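Local atomic coordinates of HTH-type transcriptional regulator AscG (Escherichia coli K12, PDB entry 3DBI), a protein that represses transcription of the cryptic asc operon as a sequence-specific DNA-binding regulator of the LacI family. Residues Thr69-His74 and Met124-Phe129; Glu134-Ile139 and Arg152-Ser157; Ser143-Val148 and Gly306-Met311; Cys163-Thr168 and Val293-Thr298; Ala185-Ser190 and Ser244-Ser249. All blocks are in the same frame, centred on the assembly; numbering follows the deposited sequence.

Contact 1: Thr69-His74 and Met124-Phe129. With PO4 (phosphate ion), chain D.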
# COMPACT_ATOMS: atom_id res chain seq x y z
N THR A 69 -3.80 -14.03 -0.27
CA THR A 69 -3.84 -14.18 1.18
C THR A 69 -4.12 -12.85 1.87
O THR A 69 -4.07 -11.79 1.25
CB THR A 69 -2.52 -14.76 1.76
OG1 THR A 69 -1.41 -13.98 1.30
CG2 THR A 69 -2.34 -16.22 1.34
N ASN A 70 -4.38 -12.93 3.18
CA ASN A 70 -4.66 -11.76 4.01
C ASN A 70 -3.42 -10.91 4.29
O ASN A 70 -3.16 -10.52 5.44
CB ASN A 70 -5.32 -12.21 5.32
CG ASN A 70 -6.20 -11.13 5.93
OD1 ASN A 70 -6.54 -10.14 5.28
ND2 ASN A 70 -6.57 -11.33 7.19
N THR A 71 -2.65 -10.63 3.24
CA THR A 71 -1.35 -9.98 3.36
C THR A 71 -1.18 -8.79 2.41
O THR A 71 -0.09 -8.21 2.34
CB THR A 71 -0.19 -10.99 3.13
OG1 THR A 71 -0.41 -11.70 1.90
CG2 THR A 71 -0.07 -11.98 4.29
N LEU A 72 -2.23 -8.41 1.68
CA LEU A 72 -2.22 -7.12 0.98
C LEU A 72 -2.17 -6.03 2.04
O LEU A 72 -2.87 -6.14 3.04
CB LEU A 72 -3.41 -6.92 0.02
CG LEU A 72 -4.71 -7.73 -0.06
CD1 LEU A 72 -5.77 -6.91 -0.75
CD2 LEU A 72 -4.52 -9.05 -0.78
N TYR A 73 -1.34 -5.00 1.84
CA TYR A 73 -1.05 -3.92 2.83
C TYR A 73 -0.07 -4.30 3.95
O TYR A 73 0.38 -3.42 4.70
CB TYR A 73 -2.31 -3.21 3.40
CG TYR A 73 -3.44 -3.01 2.40
CD1 TYR A 73 -4.68 -3.64 2.59
CD2 TYR A 73 -3.27 -2.22 1.26
CE1 TYR A 73 -5.71 -3.48 1.68
CE2 TYR A 73 -4.30 -2.05 0.35
CZ TYR A 73 -5.52 -2.69 0.56
OH TYR A 73 -6.54 -2.53 -0.34
N HIS A 74 0.26 -5.59 4.07
CA HIS A 74 1.32 -6.01 5.00
C HIS A 74 2.67 -5.96 4.29
O HIS A 74 3.21 -6.99 3.86
CB HIS A 74 1.05 -7.40 5.59
CG HIS A 74 1.95 -7.74 6.74
ND1 HIS A 74 1.88 -7.10 7.95
CD2 HIS A 74 2.95 -8.65 6.84
CE1 HIS A 74 2.80 -7.60 8.76
NE2 HIS A 74 3.46 -8.54 8.11
N MSE A 124 2.08 -20.18 -6.37
CA MSE A 124 2.88 -19.29 -5.53
C MSE A 124 2.01 -18.78 -4.39
O MSE A 124 0.83 -18.49 -4.58
CB MSE A 124 3.41 -18.11 -6.34
CG MSE A 124 3.70 -18.44 -7.79
SE MSE A 124 4.42 -16.92 -8.70
CE MSE A 124 6.21 -17.03 -7.93
N ILE A 125 2.62 -18.67 -3.21
CA ILE A 125 1.90 -18.26 -2.01
C ILE A 125 2.81 -17.51 -1.03
O ILE A 125 3.99 -17.84 -0.88
CB ILE A 125 1.20 -19.49 -1.33
CG1 ILE A 125 0.41 -19.08 -0.07
CG2 ILE A 125 2.20 -20.62 -1.03
CD1 ILE A 125 -0.53 -20.16 0.47
N TYR A 126 2.27 -16.46 -0.41
CA TYR A 126 2.83 -15.86 0.79
C TYR A 126 1.83 -16.16 1.91
O TYR A 126 0.85 -15.45 2.09
CB TYR A 126 3.05 -14.35 0.58
CG TYR A 126 3.42 -13.53 1.81
CD1 TYR A 126 4.07 -14.11 2.92
CD2 TYR A 126 3.14 -12.17 1.86
CE1 TYR A 126 4.41 -13.34 4.05
CE2 TYR A 126 3.48 -11.39 2.97
CZ TYR A 126 4.11 -11.98 4.06
OH TYR A 126 4.44 -11.20 5.15
N PRO A 127 2.07 -17.25 2.66
CA PRO A 127 1.13 -17.74 3.66
C PRO A 127 1.10 -16.96 4.98
O PRO A 127 2.15 -16.76 5.60
CB PRO A 127 1.59 -19.18 3.89
CG PRO A 127 3.03 -19.17 3.57
CD PRO A 127 3.27 -18.10 2.56
N ARG A 128 -0.09 -16.55 5.38
CA ARG A 128 -0.29 -15.85 6.65
C ARG A 128 -0.53 -16.86 7.79
O ARG A 128 0.03 -16.71 8.88
CB ARG A 128 -1.42 -14.81 6.49
CG ARG A 128 -2.21 -14.37 7.76
CD ARG A 128 -1.43 -13.56 8.79
NE ARG A 128 -0.60 -12.53 8.19
CZ ARG A 128 0.72 -12.46 8.30
NH1 ARG A 128 1.40 -13.35 9.03
NH2 ARG A 128 1.38 -11.48 7.69
N PHE A 129 -1.34 -17.88 7.53
CA PHE A 129 -1.70 -18.85 8.58
C PHE A 129 -1.00 -20.20 8.42
O PHE A 129 -0.52 -20.77 9.41
CB PHE A 129 -3.22 -19.06 8.62
CG PHE A 129 -4.01 -17.83 8.99
CD1 PHE A 129 -4.21 -17.49 10.33
CD2 PHE A 129 -4.59 -17.03 7.99
CE1 PHE A 129 -4.96 -16.36 10.68
CE2 PHE A 129 -5.33 -15.89 8.33
CZ PHE A 129 -5.52 -15.56 9.67
P PO4 D . 4.56 -11.98 8.61
O1 PO4 D . 3.77 -12.46 7.41
O2 PO4 D . 5.22 -10.67 8.28
O3 PO4 D . 3.63 -11.77 9.78
O4 PO4 D . 5.61 -13.01 8.94
O HOH W 1 -0.99 -9.96 6.92
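Two partners hold Thr69 OG1: it donates to Tyr126 O at 2.8 Å and accepts from Thr71 OG1 at 2.6 Å. Thr71 OG1 sits between its own backbone N and carbonyl carbon (chi1 51°), which leaves CG2 beside N, facing the tyrosine. Thr71 CG2 lies over one ring face in a CH-pi contact, 4.1 Å from the Tyr126 centroid, and also brushes Arg128 NH2. The Arg128 chain bends at chi2 and chi3 and brings its guanidinium edge onto the phosphate ion: NH2 bonds O1 at 2.6 Å and NH1 bonds O3 at 2.8 Å. Tyr126 OH adds a weak bond to O1. From the other segment His74 NE2 donates to phosphate O2 at 2.8 Å; Arg128 NH2 stands over the imidazole face, 3.3 Å from His74 CD2, with the two planes 86° apart. A water joins Asn70 O to Arg128 NE. Phosphate, probably from the crystallisation liquor, lies in the cleft between the lobes, consistent with the place where LacI relatives bind effectors; Ser193, Thr195 and Arg151 also bond to it. Residues 69-74 follow strand 63-68 and residues 124-129 run out of parallel strand 122-125, with helix 77-91 beside Thr71 and helix 105-117 beside Thr69 and Pro127.

Contact 2: Glu134-Ile139 and Arg152-Ser157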
# COMPACT_ATOMS: atom_id res chain seq x y z
N GLU A 134 3.63 -27.85 7.15
CA GLU A 134 2.50 -28.36 6.39
C GLU A 134 2.74 -28.20 4.90
O GLU A 134 2.43 -29.10 4.12
CB GLU A 134 1.18 -27.69 6.82
CG GLU A 134 0.75 -27.99 8.25
CD GLU A 134 -0.62 -27.41 8.59
OE1 GLU A 134 -0.69 -26.47 9.42
OE2 GLU A 134 -1.63 -27.91 8.03
N ILE A 135 3.33 -27.06 4.50
CA ILE A 135 3.61 -26.79 3.09
C ILE A 135 4.67 -27.75 2.53
O ILE A 135 4.56 -28.22 1.39
CB ILE A 135 3.97 -25.30 2.84
CG1 ILE A 135 2.79 -24.39 3.18
CG2 ILE A 135 4.35 -25.07 1.39
CD1 ILE A 135 3.15 -22.93 3.39
N ASP A 136 5.68 -28.05 3.35
CA ASP A 136 6.67 -29.08 3.03
C ASP A 136 6.04 -30.42 2.66
O ASP A 136 6.45 -31.04 1.67
CB ASP A 136 7.64 -29.27 4.20
CG ASP A 136 8.98 -28.58 3.98
OD1 ASP A 136 9.53 -28.63 2.86
OD2 ASP A 136 9.50 -27.98 4.95
N ASP A 137 5.03 -30.84 3.44
CA ASP A 137 4.27 -32.06 3.17
C ASP A 137 3.56 -32.00 1.81
O ASP A 137 3.64 -32.96 1.04
CB ASP A 137 3.24 -32.34 4.29
CG ASP A 137 3.90 -32.72 5.62
OD1 ASP A 137 5.06 -33.18 5.62
OD2 ASP A 137 3.23 -32.57 6.67
N ILE A 138 2.89 -30.88 1.53
CA ILE A 138 2.15 -30.70 0.27
C ILE A 138 3.11 -30.75 -0.94
O ILE A 138 2.80 -31.36 -1.96
CB ILE A 138 1.29 -29.40 0.27
CG1 ILE A 138 0.36 -29.37 1.48
CG2 ILE A 138 0.45 -29.28 -1.00
CD1 ILE A 138 -0.32 -28.04 1.73
N ILE A 139 4.28 -30.13 -0.79
CA ILE A 139 5.32 -30.16 -1.83
C ILE A 139 5.84 -31.58 -2.11
O ILE A 139 6.09 -31.95 -3.26
CB ILE A 139 6.50 -29.19 -1.50
CG1 ILE A 139 6.04 -27.73 -1.61
CG2 ILE A 139 7.70 -29.41 -2.44
CD1 ILE A 139 7.01 -26.72 -1.03
N ARG A 152 10.76 -19.58 5.56
CA ARG A 152 11.84 -20.54 5.31
C ARG A 152 11.38 -21.98 5.48
O ARG A 152 11.00 -22.39 6.58
CB ARG A 152 13.06 -20.28 6.22
CG ARG A 152 14.30 -21.07 5.80
CD ARG A 152 15.42 -21.07 6.83
NE ARG A 152 14.99 -21.62 8.10
CZ ARG A 152 15.09 -22.89 8.50
NH1 ARG A 152 15.66 -23.83 7.75
NH2 ARG A 152 14.61 -23.20 9.69
N LEU A 153 11.42 -22.75 4.40
CA LEU A 153 11.07 -24.17 4.46
C LEU A 153 12.25 -25.01 4.95
O LEU A 153 13.39 -24.80 4.52
CB LEU A 153 10.60 -24.67 3.09
CG LEU A 153 9.28 -24.16 2.52
CD1 LEU A 153 9.19 -24.50 1.05
CD2 LEU A 153 8.08 -24.72 3.27
N ARG A 154 12.02 -25.98 5.81
CA ARG A 154 13.13 -26.74 6.33
C ARG A 154 13.60 -27.79 5.39
O ARG A 154 14.77 -27.96 5.18
CB ARG A 154 12.80 -27.34 7.68
CG ARG A 154 11.85 -26.54 8.48
CD ARG A 154 12.49 -26.01 9.71
NE ARG A 154 12.50 -27.02 10.74
CZ ARG A 154 11.69 -28.06 10.74
NH1 ARG A 154 11.75 -28.96 11.71
NH2 ARG A 154 10.81 -28.21 9.76
N LYS A 155 12.72 -28.49 4.72
CA LYS A 155 13.23 -29.50 3.84
C LYS A 155 13.35 -29.03 2.43
O LYS A 155 14.41 -29.05 1.85
CB LYS A 155 12.42 -30.77 3.91
CG LYS A 155 12.71 -31.74 2.81
CD LYS A 155 11.66 -32.80 2.76
CE LYS A 155 11.98 -33.85 1.74
NZ LYS A 155 11.01 -34.94 1.82
N ASN A 156 12.25 -28.61 1.84
CA ASN A 156 12.34 -28.22 0.42
C ASN A 156 12.74 -26.75 0.24
O ASN A 156 11.99 -25.95 -0.34
CB ASN A 156 11.00 -28.48 -0.27
CG ASN A 156 10.63 -29.94 -0.31
OD1 ASN A 156 11.10 -30.69 -1.16
ND2 ASN A 156 9.75 -30.36 0.60
N SER A 157 13.93 -26.40 0.72
CA SER A 157 14.32 -25.00 0.91
C SER A 157 14.53 -24.22 -0.39
O SER A 157 14.53 -22.99 -0.39
CB SER A 157 15.56 -24.90 1.79
OG SER A 157 16.68 -25.40 1.10
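With CG beside its backbone N (chi1 -64°), Asn156 presents both ND2 and its own backbone N to Asp136 OD1, while Asp136, at an unusual chi1 of -101°, swings its carboxylate off the helix toward the loop. Asn156 ND2 meets Asp136 OD1 on the anti side and Asn156 N meets it on the syn side, each at 2.9 Å and both somewhat out of the carboxylate plane. The other oxygen, Asp136 OD2, takes Lys155 N from above that plane at 3.3 Å, and a weak bond from Arg154 N. One buried aspartate thus accepts from three successive loop NH groups, the first only weakly. Beside the carboxylate Leu153 CD1 and Ile139 CD1 meet tip to tip at 3.7 Å, and Ile139 CG2 packs on the Asn156 amide. The charged ends go elsewhere, Arg154 to Asp133 and Lys155 to Asp140; Asp140 also accepts from Asn156 ND2. Helix 132-141 is the connection of a beta-alpha-beta crossover between strands 122-125 and 146-149, and here it holds the loop beyond the second strand, within the alpha/beta lobe of a periplasmic-binding-protein fold.

Contact 3: Ser143-Val148 and Gly306-Met311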
# COMPACT_ATOMS: atom_id res chain seq x y z
N SER A 143 4.07 -33.13 -7.81
CA SER A 143 5.12 -32.81 -8.77
C SER A 143 5.10 -31.35 -9.26
O SER A 143 6.09 -30.87 -9.82
CB SER A 143 5.06 -33.76 -9.98
OG SER A 143 3.95 -33.48 -10.81
N GLN A 144 3.97 -30.67 -9.07
CA GLN A 144 3.87 -29.23 -9.35
C GLN A 144 4.53 -28.40 -8.25
O GLN A 144 4.19 -28.55 -7.07
CB GLN A 144 2.40 -28.80 -9.48
CG GLN A 144 1.64 -29.52 -10.58
CD GLN A 144 0.68 -30.56 -10.04
OE1 GLN A 144 1.01 -31.32 -9.13
NE2 GLN A 144 -0.53 -30.58 -10.59
N PRO A 145 5.49 -27.54 -8.62
CA PRO A 145 6.19 -26.67 -7.66
C PRO A 145 5.27 -25.70 -6.94
O PRO A 145 4.53 -24.96 -7.57
CB PRO A 145 7.18 -25.88 -8.53
CG PRO A 145 7.30 -26.66 -9.79
CD PRO A 145 6.00 -27.36 -9.99
N ILE A 146 5.32 -25.73 -5.62
CA ILE A 146 4.66 -24.74 -4.80
C ILE A 146 5.75 -23.83 -4.25
O ILE A 146 6.61 -24.28 -3.49
CB ILE A 146 3.84 -25.42 -3.68
CG1 ILE A 146 2.79 -26.32 -4.31
CG2 ILE A 146 3.18 -24.39 -2.76
CD1 ILE A 146 2.53 -27.57 -3.53
N MSE A 147 5.73 -22.57 -4.66
CA MSE A 147 6.74 -21.59 -4.26
C MSE A 147 6.25 -20.79 -3.07
O MSE A 147 5.08 -20.38 -3.03
CB MSE A 147 7.08 -20.65 -5.41
CG MSE A 147 7.39 -21.33 -6.74
SE MSE A 147 8.95 -22.51 -6.79
CE MSE A 147 10.29 -21.33 -6.05
N VAL A 148 7.13 -20.55 -2.11
CA VAL A 148 6.77 -19.86 -0.87
C VAL A 148 7.61 -18.61 -0.71
O VAL A 148 8.84 -18.66 -0.77
CB VAL A 148 6.94 -20.78 0.36
CG1 VAL A 148 6.40 -20.11 1.62
CG2 VAL A 148 6.24 -22.12 0.14
N GLY A 306 12.51 -16.29 -11.02
CA GLY A 306 13.63 -16.97 -11.66
C GLY A 306 13.71 -18.46 -11.35
O GLY A 306 13.89 -19.27 -12.25
N ARG A 307 13.55 -18.81 -10.07
CA ARG A 307 13.55 -20.21 -9.64
C ARG A 307 12.42 -20.99 -10.28
O ARG A 307 12.61 -22.12 -10.72
CB ARG A 307 13.45 -20.33 -8.13
CG ARG A 307 14.74 -20.05 -7.46
CD ARG A 307 14.78 -20.58 -6.09
NE ARG A 307 15.74 -19.86 -5.27
CZ ARG A 307 15.66 -19.77 -3.96
NH1 ARG A 307 14.68 -20.32 -3.31
NH2 ARG A 307 16.56 -19.11 -3.27
N LEU A 308 11.25 -20.36 -10.36
CA LEU A 308 10.06 -20.99 -10.90
C LEU A 308 10.18 -21.21 -12.41
O LEU A 308 9.72 -22.23 -12.94
CB LEU A 308 8.82 -20.18 -10.56
CG LEU A 308 7.47 -20.81 -10.90
CD1 LEU A 308 7.40 -22.25 -10.38
CD2 LEU A 308 6.34 -19.98 -10.35
N ILE A 309 10.81 -20.26 -13.09
CA ILE A 309 11.10 -20.40 -14.51
C ILE A 309 12.00 -21.62 -14.76
O ILE A 309 11.70 -22.44 -15.64
CB ILE A 309 11.69 -19.10 -15.10
CG1 ILE A 309 10.58 -18.05 -15.23
CG2 ILE A 309 12.34 -19.35 -16.47
CD1 ILE A 309 11.08 -16.63 -15.42
N PHE A 310 13.07 -21.75 -13.97
CA PHE A 310 13.95 -22.91 -14.06
C PHE A 310 13.22 -24.22 -13.77
O PHE A 310 13.45 -25.21 -14.46
CB PHE A 310 15.20 -22.79 -13.17
CG PHE A 310 16.06 -24.03 -13.18
CD1 PHE A 310 16.81 -24.35 -14.31
CD2 PHE A 310 16.06 -24.91 -12.11
CE1 PHE A 310 17.58 -25.51 -14.35
CE2 PHE A 310 16.82 -26.06 -12.14
CZ PHE A 310 17.57 -26.37 -13.26
N MSE A 311 12.35 -24.22 -12.76
CA MSE A 311 11.66 -25.45 -12.36
C MSE A 311 10.65 -25.93 -13.39
O MSE A 311 10.39 -27.13 -13.51
CB MSE A 311 11.01 -25.30 -10.98
CG MSE A 311 12.00 -25.27 -9.84
SE MSE A 311 11.10 -25.30 -8.17
CE MSE A 311 12.56 -24.92 -6.97
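Met147 of strand 146-149, with Pro145 just before it, receives helix 297-313, a helix of one outer layer of an alpha/beta sandwich of the periplasmic-binding-protein type. Strand 146-148 and helix 306-311 run almost antiparallel, at 165°, with their axes 10.0 Å apart. Arg307 comes first along the helix: its CB touches Met147 CE at 3.9 Å, while its extended chain carries the guanidinium on to Glu303 and to the carbonyls of Ser158 and Ser160. Leu308 follows, with CG anti to the backbone N (chi1 -172°), which turns CD1 in against Met147 CG at 3.8 Å and Pro145 CB at 4.1 Å. The same side chain reaches strand 122-125 and Met88 of helix 77-91. On the reverse of the strand Ile146 faces helix 132-141, so the strand is covered on both faces. One turn beyond Arg307 stands Met311, its side chain extended past CG and sliding along Pro145 in the opposite direction. Both methionines are selenomethionines; the Met147 chain, bent at chi2 and chi3, meets Met311 tip to tip, SE to SE, at 3.8 Å.

Contact 4: Cys163-Thr168 and Val293-Thr298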
# COMPACT_ATOMS: atom_id res chain seq x y z
N CYS A 163 14.06 -14.02 3.78
CA CYS A 163 14.95 -12.99 4.27
C CYS A 163 15.26 -13.30 5.73
O CYS A 163 14.37 -13.69 6.50
CB CYS A 163 14.26 -11.63 4.12
SG CYS A 163 15.15 -10.27 4.80
N ASP A 164 16.52 -13.16 6.12
CA ASP A 164 16.91 -13.43 7.50
C ASP A 164 16.52 -12.26 8.40
O ASP A 164 17.36 -11.39 8.71
CB ASP A 164 18.41 -13.74 7.60
CG ASP A 164 18.79 -14.47 8.90
OD1 ASP A 164 17.97 -14.51 9.85
OD2 ASP A 164 19.92 -15.00 8.97
N HIS A 165 15.25 -12.25 8.81
CA HIS A 165 14.69 -11.16 9.62
C HIS A 165 15.29 -11.07 11.03
O HIS A 165 15.33 -9.98 11.61
CB HIS A 165 13.16 -11.26 9.71
CG HIS A 165 12.46 -10.95 8.42
ND1 HIS A 165 12.50 -9.71 7.83
CD2 HIS A 165 11.71 -11.74 7.61
CE1 HIS A 165 11.81 -9.74 6.71
NE2 HIS A 165 11.32 -10.96 6.55
N LYS A 166 15.74 -12.21 11.55
CA LYS A 166 16.49 -12.27 12.81
C LYS A 166 17.86 -11.56 12.75
O LYS A 166 18.15 -10.73 13.61
CB LYS A 166 16.65 -13.74 13.25
CG LYS A 166 17.85 -14.04 14.14
CD LYS A 166 17.48 -14.21 15.60
CE LYS A 166 17.48 -15.68 15.98
NZ LYS A 166 18.01 -15.91 17.36
N GLN A 167 18.66 -11.88 11.73
CA GLN A 167 20.00 -11.29 11.55
C GLN A 167 19.89 -9.81 11.18
O GLN A 167 20.68 -8.99 11.65
CB GLN A 167 20.79 -12.06 10.48
CG GLN A 167 22.25 -11.63 10.27
CD GLN A 167 23.11 -11.79 11.53
OE1 GLN A 167 23.15 -12.85 12.15
NE2 GLN A 167 23.81 -10.72 11.91
N THR A 168 18.89 -9.49 10.36
CA THR A 168 18.60 -8.11 9.97
C THR A 168 18.30 -7.25 11.20
O THR A 168 18.82 -6.14 11.34
CB THR A 168 17.42 -8.08 8.97
OG1 THR A 168 17.80 -8.76 7.76
CG2 THR A 168 17.05 -6.66 8.62
N VAL A 293 14.96 0.17 8.27
CA VAL A 293 15.61 -0.97 7.64
C VAL A 293 14.94 -1.28 6.29
O VAL A 293 13.73 -1.51 6.23
CB VAL A 293 15.55 -2.21 8.56
CG1 VAL A 293 16.04 -3.44 7.84
CG2 VAL A 293 16.37 -1.97 9.82
N LYS A 294 15.73 -1.27 5.22
CA LYS A 294 15.23 -1.60 3.90
C LYS A 294 15.34 -3.10 3.67
O LYS A 294 16.42 -3.67 3.77
CB LYS A 294 15.98 -0.83 2.81
CG LYS A 294 15.45 -1.07 1.39
CD LYS A 294 16.11 -0.15 0.37
CE LYS A 294 15.33 -0.14 -0.94
NZ LYS A 294 13.92 0.36 -0.75
N ILE A 295 14.21 -3.72 3.35
CA ILE A 295 14.15 -5.13 2.97
C ILE A 295 14.19 -5.21 1.44
O ILE A 295 13.46 -4.50 0.77
CB ILE A 295 12.86 -5.80 3.52
CG1 ILE A 295 12.67 -5.52 5.02
CG2 ILE A 295 12.84 -7.31 3.24
CD1 ILE A 295 13.75 -6.13 5.95
N PRO A 296 15.07 -6.07 0.87
CA PRO A 296 15.13 -6.17 -0.59
C PRO A 296 14.01 -7.03 -1.18
O PRO A 296 14.25 -8.13 -1.66
CB PRO A 296 16.50 -6.82 -0.83
CG PRO A 296 16.75 -7.63 0.39
CD PRO A 296 16.04 -6.96 1.53
N VAL A 297 12.79 -6.49 -1.16
CA VAL A 297 11.59 -7.22 -1.57
C VAL A 297 11.62 -7.54 -3.05
O VAL A 297 11.36 -8.68 -3.44
CB VAL A 297 10.30 -6.45 -1.17
CG1 VAL A 297 9.04 -7.23 -1.53
CG2 VAL A 297 10.30 -6.14 0.33
N THR A 298 12.05 -6.59 -3.84
CA THR A 298 12.05 -6.70 -5.27
C THR A 298 13.03 -7.74 -5.82
O THR A 298 12.74 -8.41 -6.77
CB THR A 298 12.23 -5.32 -5.91
OG1 THR A 298 10.96 -4.70 -6.05
CG2 THR A 298 12.84 -5.42 -7.23
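A threonine meets a valine here by its methyl alone: Thr168 CG2 presses against Val293 CG1 at 3.5 Å, a tight carbon-carbon approach, and the hydroxyl is turned the other way. With OG1 beside the backbone N (chi1 -64°) and CG2 anti to it, Thr168 sends its hydroxyl OG1 back to Asp164 O at 2.8 Å, coming from well above the carbonyl plane. Asp164 O is therefore gripped twice by one residue, since Thr168 N also donates to it; Gly325 N is a further partner of the hydroxyl. Asp164 is the N-cap of the helix, its OD1 taking a weak bond from Gln167 N. The rest of the interface is apolar and looser. Ile295 divides its branches between two neighbours: CG2 lies 4.1 Å from Cys163 SG, and CD1 meets the edge of the His165 ring, 4.2 Å from CE1, the two side chains crossing at about a right angle. Cys163 SG in turn covers part of one face of that imidazole, which is tethered by its NE2 to Asn150 OD1. Each segment is a crossing between the two lobes, part of the hinge characteristic of LacI-type regulatory cores. Residues 163-168 lead from strand 160-161 of one sheet into helix 165-178 of the other lobe; residues 293-298 return from strand 291-294 to helix 297-313, with Tyr77 of helix 77-91 packing against both His165 and Ile295.

Contact 5: Ala185-Ser190 and Ser244-Ser249; sequences AFLTGS and SALVAS
Leu187 crosses Leu246 on one face of two neighbouring parallel strands in the central sheet of an alpha/beta, Rossmann-like lobe. Starting at Leu187 CB, the nearest neighbours are Val247 O at 4.0 Å and then the CA of Ala248, its partner in register. Because Leu187 CG lies beside the backbone N (chi1 -56°), it passes over Leu246, 4.1 Å from Leu246 CD2. At the tip, Leu187 CD1 comes closer to the same Leu246 CD2, 3.9 Å, and also touches the Ala248 methyl. Helices 226-238 and 251-263 close over this face. The backbones are joined in the alternating parallel pattern: Ala185 N to Ala245 O, Val247 N to Ala185 O, and a nearly straight bond from Leu187 N to Val247 O at 2.8 Å. On the reverse face Phe186 lies aslant Val247; the ring, with Val247 O over one of its faces, packs on the valine CB and CG1 and reaches helix 194-209 behind. Where the strands end, the Ser249 side chain joins in. Ser249 OG donates to Leu187 O at 2.6 Å, in the carbonyl plane and on a lone pair, and lies 3.3 Å from Phe186 CZ. A water then extends the seam, donating to Ser249 OG at 2.8 Å and accepting from Gly189 N at 3.0 Å.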
# COMPACT_ATOMS: atom_id res chain seq x y z
N ALA A 185 14.50 0.47 23.77
CA ALA A 185 13.14 -0.04 23.80
C ALA A 185 12.78 -0.77 22.50
O ALA A 185 13.38 -0.50 21.45
CB ALA A 185 12.17 1.10 24.07
N PHE A 186 11.81 -1.69 22.57
CA PHE A 186 11.39 -2.47 21.41
C PHE A 186 9.87 -2.58 21.33
O PHE A 186 9.21 -2.96 22.31
CB PHE A 186 12.02 -3.87 21.43
CG PHE A 186 11.85 -4.65 20.13
CD1 PHE A 186 12.83 -4.63 19.16
CD2 PHE A 186 10.72 -5.45 19.92
CE1 PHE A 186 12.70 -5.35 17.98
CE2 PHE A 186 10.58 -6.18 18.74
CZ PHE A 186 11.57 -6.13 17.77
N LEU A 187 9.32 -2.25 20.17
CA LEU A 187 7.90 -2.46 19.89
C LEU A 187 7.73 -3.63 18.94
O LEU A 187 8.30 -3.64 17.85
CB LEU A 187 7.26 -1.18 19.33
CG LEU A 187 7.39 0.11 20.16
CD1 LEU A 187 6.67 1.25 19.49
CD2 LEU A 187 6.86 -0.07 21.57
N THR A 188 6.95 -4.63 19.35
CA THR A 188 6.83 -5.85 18.55
C THR A 188 5.70 -5.69 17.56
O THR A 188 4.83 -4.84 17.74
CB THR A 188 6.53 -7.12 19.40
OG1 THR A 188 5.19 -7.05 19.91
CG2 THR A 188 7.51 -7.28 20.56
N GLY A 189 5.71 -6.52 16.52
CA GLY A 189 4.52 -6.71 15.70
C GLY A 189 3.58 -7.66 16.42
O GLY A 189 3.68 -7.83 17.64
N SER A 190 2.67 -8.29 15.68
CA SER A 190 1.74 -9.27 16.25
C SER A 190 2.46 -10.49 16.80
O SER A 190 3.43 -10.97 16.21
CB SER A 190 0.72 -9.69 15.20
OG SER A 190 -0.10 -8.60 14.83
N SER A 244 17.04 5.54 25.47
CA SER A 244 17.54 6.59 24.58
C SER A 244 17.27 6.22 23.13
O SER A 244 17.50 7.01 22.20
CB SER A 244 19.04 6.80 24.81
OG SER A 244 19.74 5.60 24.57
N ALA A 245 16.78 5.00 22.93
CA ALA A 245 16.48 4.50 21.60
C ALA A 245 15.25 3.61 21.62
O ALA A 245 14.95 2.97 22.63
CB ALA A 245 17.67 3.76 21.01
N LEU A 246 14.53 3.59 20.50
CA LEU A 246 13.36 2.74 20.33
C LEU A 246 13.38 2.11 18.95
O LEU A 246 13.60 2.79 17.95
CB LEU A 246 12.08 3.54 20.56
CG LEU A 246 10.73 2.82 20.43
CD1 LEU A 246 9.77 3.28 21.52
CD2 LEU A 246 10.08 3.00 19.05
N VAL A 247 13.14 0.81 18.92
CA VAL A 247 13.04 0.07 17.68
C VAL A 247 11.59 -0.36 17.50
O VAL A 247 11.08 -1.18 18.28
CB VAL A 247 13.93 -1.18 17.70
CG1 VAL A 247 13.82 -1.95 16.38
CG2 VAL A 247 15.35 -0.80 17.98
N ALA A 248 10.92 0.20 16.50
CA ALA A 248 9.59 -0.28 16.14
C ALA A 248 9.75 -1.32 15.05
O ALA A 248 10.64 -1.19 14.20
CB ALA A 248 8.73 0.86 15.69
N SER A 249 8.90 -2.34 15.06
CA SER A 249 9.07 -3.47 14.14
C SER A 249 8.60 -3.17 12.73
O SER A 249 8.90 -3.94 11.81
CB SER A 249 8.42 -4.74 14.67
OG SER A 249 9.07 -5.18 15.85
O HOH W 2 8.43 -7.85 16.58

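How the contacts relate
Contacts 1, 2 and 3 build one lobe and contact 5 the other, with contact 4 at the crossings between them. Contacts 1 and 3 share a sheet, Ile125 N approaching Met147 O at 3.0 Å, and contact 2 packs on the reverse of the contact 3 strand, Ile135 CG2 to Val148 CG2 at 3.7 Å; their centres are 13 Å apart. Pro127 links contact 1 to Ile135 of contact 2. The phosphate in contact 1 marks the cleft. Contact 4 lies about 17 Å from contact 1 and 16 Å from contact 5, centre to centre, whereas contacts 3 and 5 are about 36 Å apart. Helix 297-313 serves both contacts 3 and 4.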